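PDB 7CIW: agmatine N-acetyltransferase from Drosophila melanogaster, which probably transfers an acetyl group from acetyl-CoA to the primary amine of agmatine, as a GNAT-fold N-acetyltransferase of the AANAT subfamily. Local coordinates for residues 34-38 with 103-107; 182-188 with 207-213. The protein carries 1 engineered substitution. The contacts are given in a common frame with arbitrary orientation. Numbering follows the deposited sequence.

How the contacts relate
Following the chain from the N terminus, contact 1 closes first: the short helix 35-38 meets helix 99-114 after 64 intervening residues that include strands 62-67 and 70-80. Contact 2 opens only later, joining strands 181-187 and 208-215 across an 18-residue connection without helix or strand, so the two loops follow one another in series. In space they adjoin, with centres about 13 Å apart. Y188, just after strand 181-187, packs its CE1 3.6 Å from L36 CD2 and its CD1 3.9 Å from L106 CD1, while L106 CD2 lies 4.0 Å from V209 CG1. The agmatine pocket wall thus rests against the antiparallel strand pair at the edge of the central sheet.

Contact 1 of 2, residues 34-38 with 103-107; sequences EPLTA and ILHLL. With G0R (N-(4-carbamimidamidobutyl)ethanamide), chain C.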
# COMPACT_ATOMS: atom_id res chain seq x y z
N GLU A 34 7.18 7.34 2.74
CA GLU A 34 6.70 6.61 1.58
C GLU A 34 7.12 7.36 0.31
O GLU A 34 6.87 8.57 0.20
CB GLU A 34 5.18 6.46 1.64
CG GLU A 34 4.64 5.47 0.62
CD GLU A 34 4.49 6.11 -0.73
OE1 GLU A 34 3.94 7.23 -0.79
OE2 GLU A 34 4.96 5.52 -1.73
N PRO A 35 7.77 6.69 -0.65
CA PRO A 35 8.38 7.43 -1.77
C PRO A 35 7.43 8.29 -2.60
O PRO A 35 7.83 9.40 -2.97
CB PRO A 35 9.03 6.31 -2.59
CG PRO A 35 9.44 5.31 -1.55
CD PRO A 35 8.30 5.31 -0.55
N LEU A 36 6.21 7.84 -2.93
CA LEU A 36 5.34 8.74 -3.71
C LEU A 36 4.95 9.97 -2.91
O LEU A 36 4.90 11.08 -3.46
CB LEU A 36 4.07 8.03 -4.18
CG LEU A 36 4.25 6.72 -4.94
CD1 LEU A 36 2.90 6.30 -5.55
CD2 LEU A 36 5.33 6.88 -6.00
N THR A 37 4.64 9.79 -1.63
CA THR A 37 4.29 10.91 -0.77
C THR A 37 5.48 11.83 -0.55
O THR A 37 5.33 13.06 -0.57
CB THR A 37 3.74 10.39 0.56
OG1 THR A 37 2.87 9.28 0.30
CG2 THR A 37 2.96 11.47 1.30
N ALA A 38 6.67 11.27 -0.33
CA ALA A 38 7.86 12.08 -0.13
C ALA A 38 8.31 12.74 -1.42
O ALA A 38 9.02 13.76 -1.36
CB ALA A 38 8.99 11.24 0.45
N ILE A 103 -0.12 11.34 -7.36
CA ILE A 103 0.09 10.00 -6.84
C ILE A 103 -0.83 9.01 -7.55
O ILE A 103 -0.41 7.93 -7.99
CB ILE A 103 -0.12 9.99 -5.31
CG1 ILE A 103 0.95 10.87 -4.64
CG2 ILE A 103 -0.15 8.57 -4.75
CD1 ILE A 103 0.83 10.99 -3.12
N LEU A 104 -2.11 9.38 -7.71
CA LEU A 104 -3.05 8.50 -8.40
C LEU A 104 -2.67 8.28 -9.86
O LEU A 104 -2.88 7.19 -10.39
CB LEU A 104 -4.46 9.07 -8.32
CG LEU A 104 -5.27 8.64 -7.10
CD1 LEU A 104 -6.58 9.40 -7.08
CD2 LEU A 104 -5.50 7.14 -7.08
N HIS A 105 -2.11 9.29 -10.52
CA HIS A 105 -1.75 9.07 -11.92
C HIS A 105 -0.63 8.03 -12.05
O HIS A 105 -0.66 7.20 -12.97
CB HIS A 105 -1.38 10.39 -12.60
CG HIS A 105 -2.55 11.08 -13.23
ND1 HIS A 105 -3.29 12.03 -12.58
CD2 HIS A 105 -3.12 10.92 -14.45
CE1 HIS A 105 -4.26 12.46 -13.38
NE2 HIS A 105 -4.18 11.80 -14.52
N LEU A 106 0.32 8.02 -11.12
CA LEU A 106 1.32 6.96 -11.13
C LEU A 106 0.69 5.61 -10.79
O LEU A 106 0.89 4.62 -11.50
CB LEU A 106 2.47 7.27 -10.17
CG LEU A 106 3.54 6.17 -10.21
CD1 LEU A 106 4.93 6.76 -10.38
CD2 LEU A 106 3.49 5.20 -9.02
N LEU A 107 -0.10 5.56 -9.71
CA LEU A 107 -0.70 4.29 -9.31
C LEU A 107 -1.62 3.74 -10.39
O LEU A 107 -1.71 2.52 -10.59
CB LEU A 107 -1.46 4.48 -8.00
CG LEU A 107 -0.57 4.71 -6.78
CD1 LEU A 107 -1.41 4.99 -5.53
CD2 LEU A 107 0.36 3.53 -6.54
C10 G0R C . -0.74 6.95 -0.94
N12 G0R C . 0.09 8.14 -0.79
C1 G0R C . 2.32 -0.88 0.27
C2 G0R C . 2.52 0.61 -0.00
C5 G0R C . 2.67 2.50 -1.67
C6 G0R C . 1.34 3.17 -2.01
C7 G0R C . 1.51 4.60 -2.54
C8 G0R C . 1.18 5.72 -1.55
N4 G0R C . 2.48 1.09 -1.37
N9 G0R C . -0.24 5.85 -1.29
N11 G0R C . -2.15 7.02 -0.69
O3 G0R C . 2.69 1.36 0.90
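The guanidine end of the acetylagmatine pocket is lined here by two helices, the single-turn helix 35-38 and the longer helix 99-114. The two meet through apolar side chains, and L36 gives the largest share of the buried surface. Its m,t rotamer carries CD1 into the groove between three residues of the longer helix: CD1 lies 3.7 Å from L106 CD2, 3.9 Å from I103 CG2 and 3.9 Å from L107 CD2. I103, one turn before L106 and L107, also extends its CD1 to 4.2 Å from T37 CA, and the backbones come as near as 6.2 Å between the CA atoms of L36 and I103.

The start of the short helix is held by E34 at the N-cap. Its carboxylate accepts from the amides of the first turn, which have no preceding helical carbonyl, L36 N to OE2 at 2.9 Å and T37 N to OE1 at 2.8 Å, and T37 OG1 donates to OE1 at 2.6 Å. OE2 is also hydrogen-bonded to T167, a residue of the CoA site.

The ligand runs past this corner. Its C7 packs 3.7 Å from L36 CD1, its N12 lies 3.8 Å from I103 CD1, and N12 donates a weak hydrogen bond to T37 OG1 at 3.2 Å. E34 OE1 approaches ligand C8 to 3.2 Å, while D49 and Y30 provide further hydrogen bonds to the ligand. L36 and I103 together with E34 and T37 line the butyl-guanidine part of the ligand, in the pocket beside the CoA site of a GNAT acetyltransferase fold.

Contact 2 of 2, residues 182-188 with 207-213; sequences LINTLRY and ESVQTFV
Antiparallel strands 182-187 and 208-213 form the edge of the GNAT central sheet, with a classic beta bulge where I183 and N184 both face T211. The axes approach to 4.5 Å at 170°. I183 departs from extended geometry (phi/psi -126/-11), shifting the register by one: L182-F212, T185-Q210 and R187-S208 are non-hydrogen-bonded pairs, N184-T211 and L186-V209 hydrogen-bonded ones.

Backbone hydrogen bonds run from I183 N to T211 O (2.8 Å), T211 N to N184 O (2.9 Å), L186 N to V209 O (3.0 Å), V209 N to L186 O (2.9 Å) and Y188 N to E207 O (3.1 Å).

L182 (t,p) sets CD1 over the F212 ring, 4.1 Å from its centroid, a CH-pi contact; on the other sheet face, L186 CB meets V209 CG1 at 3.7 Å. Y188 (chi1 m) lays its ring over S208 CA, its hydroxyl hydrogen-bonded to T167 O.

R187 NH2 and E207 OE1 form a 2.5 Å salt bridge. T211 OG1 is hydrogen-bonded to D165 OD1 of the CoA site. One water links T185 OG1 (2.9 Å) and Q210 OE1 (2.8 Å); another accepts from N184 ND2 (2.9 Å) and donates to V209 O (3.0 Å) and T211 OG1 (2.9 Å).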
# COMPACT_ATOMS: atom_id res chain seq x y z
N LEU A 182 7.94 -10.66 -8.75
CA LEU A 182 7.89 -9.36 -9.43
C LEU A 182 7.14 -9.47 -10.75
O LEU A 182 7.40 -10.38 -11.54
CB LEU A 182 9.31 -8.88 -9.69
CG LEU A 182 9.48 -7.59 -10.49
CD1 LEU A 182 8.98 -6.41 -9.66
CD2 LEU A 182 10.96 -7.43 -10.85
N ILE A 183 6.24 -8.52 -11.03
CA ILE A 183 5.51 -8.57 -12.29
C ILE A 183 5.60 -7.29 -13.10
O ILE A 183 5.21 -7.27 -14.27
CB ILE A 183 4.02 -8.93 -12.08
CG1 ILE A 183 3.30 -7.87 -11.26
CG2 ILE A 183 3.86 -10.33 -11.45
CD1 ILE A 183 1.79 -7.92 -11.44
N ASN A 184 6.12 -6.21 -12.51
CA ASN A 184 6.18 -4.93 -13.22
C ASN A 184 7.15 -3.98 -12.53
O ASN A 184 7.19 -3.91 -11.31
CB ASN A 184 4.80 -4.26 -13.30
CG ASN A 184 4.75 -3.16 -14.36
OD1 ASN A 184 4.75 -3.44 -15.55
ND2 ASN A 184 4.68 -1.90 -13.92
N THR A 185 7.88 -3.21 -13.35
CA THR A 185 8.78 -2.17 -12.87
C THR A 185 8.52 -0.90 -13.67
O THR A 185 8.50 -0.94 -14.91
CB THR A 185 10.25 -2.58 -13.00
OG1 THR A 185 10.47 -3.83 -12.32
CG2 THR A 185 11.17 -1.52 -12.43
N LEU A 186 8.30 0.20 -12.97
CA LEU A 186 8.17 1.50 -13.61
C LEU A 186 9.14 2.45 -12.92
O LEU A 186 8.98 2.73 -11.73
CB LEU A 186 6.74 2.02 -13.52
CG LEU A 186 6.46 3.45 -14.01
CD1 LEU A 186 6.99 3.64 -15.42
CD2 LEU A 186 4.95 3.71 -13.93
N ARG A 187 10.13 2.94 -13.67
CA ARG A 187 11.10 3.87 -13.11
C ARG A 187 10.51 5.26 -12.99
O ARG A 187 9.83 5.74 -13.90
CB ARG A 187 12.36 3.93 -13.97
CG ARG A 187 13.07 2.61 -14.10
CD ARG A 187 14.44 2.81 -14.75
NE ARG A 187 15.51 2.64 -13.78
CZ ARG A 187 16.18 3.63 -13.20
NH1 ARG A 187 15.89 4.89 -13.49
NH2 ARG A 187 17.13 3.37 -12.32
N TYR A 188 10.80 5.93 -11.87
CA TYR A 188 10.17 7.23 -11.62
C TYR A 188 10.60 8.26 -12.65
O TYR A 188 9.80 9.12 -13.02
CB TYR A 188 10.50 7.72 -10.21
CG TYR A 188 9.92 6.82 -9.15
CD1 TYR A 188 8.56 6.58 -9.08
CD2 TYR A 188 10.74 6.20 -8.23
CE1 TYR A 188 8.03 5.76 -8.11
CE2 TYR A 188 10.22 5.37 -7.25
CZ TYR A 188 8.86 5.16 -7.21
OH TYR A 188 8.32 4.34 -6.24
N GLU A 207 14.24 4.03 -6.82
CA GLU A 207 14.30 4.43 -8.22
C GLU A 207 13.10 4.00 -9.03
O GLU A 207 12.93 4.49 -10.15
CB GLU A 207 15.55 3.85 -8.88
CG GLU A 207 16.85 4.19 -8.22
CD GLU A 207 18.01 3.46 -8.87
OE1 GLU A 207 18.17 3.61 -10.11
OE2 GLU A 207 18.74 2.74 -8.16
N SER A 208 12.26 3.10 -8.52
CA SER A 208 11.17 2.54 -9.31
C SER A 208 10.06 2.07 -8.39
O SER A 208 10.28 1.84 -7.20
CB SER A 208 11.65 1.37 -10.16
OG SER A 208 12.11 0.34 -9.30
N VAL A 209 8.87 1.91 -8.95
CA VAL A 209 7.80 1.18 -8.28
C VAL A 209 7.79 -0.23 -8.86
O VAL A 209 7.70 -0.43 -10.08
CB VAL A 209 6.43 1.88 -8.42
CG1 VAL A 209 6.14 2.29 -9.86
CG2 VAL A 209 5.29 1.01 -7.84
N GLN A 210 7.93 -1.22 -7.98
CA GLN A 210 8.00 -2.62 -8.36
C GLN A 210 6.77 -3.32 -7.82
O GLN A 210 6.58 -3.39 -6.60
CB GLN A 210 9.26 -3.26 -7.80
CG GLN A 210 10.54 -2.63 -8.30
CD GLN A 210 11.73 -3.26 -7.66
OE1 GLN A 210 12.24 -4.26 -8.13
NE2 GLN A 210 12.18 -2.68 -6.55
N THR A 211 5.94 -3.85 -8.72
CA THR A 211 4.71 -4.52 -8.31
C THR A 211 4.96 -6.02 -8.16
O THR A 211 5.48 -6.66 -9.08
CB THR A 211 3.60 -4.26 -9.31
OG1 THR A 211 3.37 -2.85 -9.37
CG2 THR A 211 2.30 -4.95 -8.88
N PHE A 212 4.57 -6.56 -7.01
CA PHE A 212 4.73 -7.97 -6.69
C PHE A 212 3.37 -8.60 -6.42
O PHE A 212 2.44 -7.92 -5.96
CB PHE A 212 5.61 -8.16 -5.45
CG PHE A 212 7.06 -7.84 -5.65
CD1 PHE A 212 7.52 -6.52 -5.59
CD2 PHE A 212 7.98 -8.86 -5.84
CE1 PHE A 212 8.87 -6.24 -5.74
CE2 PHE A 212 9.32 -8.58 -5.99
CZ PHE A 212 9.77 -7.27 -5.95
N VAL A 213 3.26 -9.90 -6.69
CA VAL A 213 2.07 -10.66 -6.36
C VAL A 213 2.46 -11.93 -5.61
O VAL A 213 3.57 -12.44 -5.72
CB VAL A 213 1.23 -11.03 -7.60
CG1 VAL A 213 0.84 -9.79 -8.37
CG2 VAL A 213 2.00 -12.00 -8.49
O HOH W 1 5.01 -1.25 -11.07
O HOH W 2 12.92 -4.11 -10.82